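Side-chain contact in putative major capsid protein (Cafeteriavirus-dependent mavirus, PDB 6G44), which probably forms the outer protein shell of the virophage particle, assembling as trimers of a double jelly-roll subunit: residues C[398-401]-C[402-405]. Numbering follows the deposited sequence.
Sequences LANG and LTVA. With SO4 (sulfate ion), chain P.
The carbonyl oxygen of Gly401 receives two backbone N-H groups of the short helix that starts here: Ala405 N gives the sound bond, 2.9 Å to Gly401 O, with the donor tilted 19° from the carbonyl plane, and Val404 N adds a weak one. Val404 N also reaches back weakly to Asn400 O, 3.4 Å away, so this amide is shared between two carbonyls. Asn400 occupies the N-cap position but spends its amide elsewhere: with CG set between the backbone N and the carbonyl carbon (chi1 64°), the group is carried out to the sulfate and alongside Thr403. Asn400 ND2 donates to sulfate O1 at 2.9 Å in a fairly straight bond (161°) and also to Glu417 O, while OD1 accepts from Ile419 N; an amide, donor and acceptor at once, suits this buried spot. Thr403 crosses that amide at a slant, its CB 3.8 Å from Asn400 ND2. A hydroxyl serves well here, since Thr403 OG1 donates to sulfate O2 at 3.0 Å. The ion, probably from the crystallisation liquor, is further held by Lys155 and by Lys93 and Thr167 of a second subunit. Leu398 and Val404 supply apolar surface, Leu398 CD1 lying 4.2 Å from Val404 CG2; the same methyl sits 3.6 Å from Asn400 O. The loop after helix 391-394 here turns into helix 401-405, ahead of helix 411-417, and meets strand 183-186 of the second subunit, whose Tyr184 hydroxyl bonds Gly401 N and whose Ile186 packs on Leu402 and Ala405.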
loop_
_atom_site.group_PDB
_atom_site.type_symbol
_atom_site.label_atom_id
_atom_site.label_comp_id
_atom_site.label_asym_id
_atom_site.label_seq_id
_atom_site.Cartn_x
_atom_site.Cartn_y
_atom_site.Cartn_z
ATOM N N LEU C 398 11.924 2.073 24.754
ATOM C CA LEU C 398 13.200 1.531 24.333
ATOM C C LEU C 398 13.003 0.544 23.183
ATOM O O LEU C 398 12.295 -0.471 23.339
ATOM C CB LEU C 398 13.857 0.812 25.514
ATOM C CG LEU C 398 15.191 0.128 25.212
ATOM C CD1 LEU C 398 16.290 1.126 24.868
ATOM C CD2 LEU C 398 15.579 -0.799 26.362
ATOM N N ALA C 399 13.545 0.888 22.018
ATOM C CA ALA C 399 13.314 0.144 20.778
ATOM C C ALA C 399 14.294 -0.987 20.501
ATOM O O ALA C 399 13.987 -1.878 19.695
ATOM C CB ALA C 399 13.311 1.116 19.606
ATOM N N ASN C 400 15.473 -0.949 21.115
ATOM C CA ASN C 400 16.529 -1.934 20.843
ATOM C C ASN C 400 16.990 -2.637 22.116
ATOM O O ASN C 400 18.174 -2.630 22.475
ATOM C CB ASN C 400 17.715 -1.286 20.083
ATOM C CG ASN C 400 18.420 -0.219 20.878
ATOM O OD1 ASN C 400 17.851 0.375 21.790
ATOM N ND2 ASN C 400 19.675 0.059 20.502
ATOM N N GLY C 401 16.039 -3.274 22.799
ATOM C CA GLY C 401 16.282 -3.867 24.103
ATOM C C GLY C 401 17.342 -4.946 24.143
ATOM O O GLY C 401 18.041 -5.041 25.130
ATOM N N LEU C 402 17.476 -5.748 23.087
ATOM C CA LEU C 402 18.522 -6.788 23.097
ATOM C C LEU C 402 19.895 -6.176 23.161
ATOM O O LEU C 402 20.771 -6.634 23.894
ATOM C CB LEU C 402 18.488 -7.644 21.849
ATOM C CG LEU C 402 17.621 -8.838 21.803
ATOM C CD1 LEU C 402 17.728 -9.389 20.390
ATOM C CD2 LEU C 402 18.048 -9.870 22.842
ATOM N N THR C 403 20.078 -5.128 22.363
ATOM C CA THR C 403 21.354 -4.454 22.266
ATOM C C THR C 403 21.799 -3.950 23.633
ATOM O O THR C 403 22.969 -4.070 23.988
ATOM C CB THR C 403 21.283 -3.340 21.177
ATOM O OG1 THR C 403 20.980 -3.938 19.909
ATOM C CG2 THR C 403 22.574 -2.595 21.074
ATOM N N VAL C 404 20.846 -3.453 24.429
ATOM C CA VAL C 404 21.073 -2.898 25.748
ATOM C C VAL C 404 21.115 -3.954 26.889
ATOM O O VAL C 404 21.714 -3.740 27.954
ATOM C CB VAL C 404 19.987 -1.827 26.041
ATOM C CG1 VAL C 404 20.180 -1.217 27.413
ATOM C CG2 VAL C 404 19.998 -0.746 24.954
ATOM N N ALA C 405 20.445 -5.083 26.681
ATOM C CA ALA C 405 20.462 -6.203 27.628
ATOM C C ALA C 405 21.746 -7.041 27.540
ATOM O O ALA C 405 21.944 -7.926 28.372
ATOM C CB ALA C 405 19.255 -7.098 27.391
HETATM S S SO4 P . 19.898 -1.770 16.952
HETATM O O1 SO4 P . 20.620 -0.974 17.962
HETATM O O2 SO4 P . 19.461 -3.069 17.533
HETATM O O3 SO4 P . 18.713 -1.043 16.421
HETATM O O4 SO4 P . 20.868 -1.965 15.831
#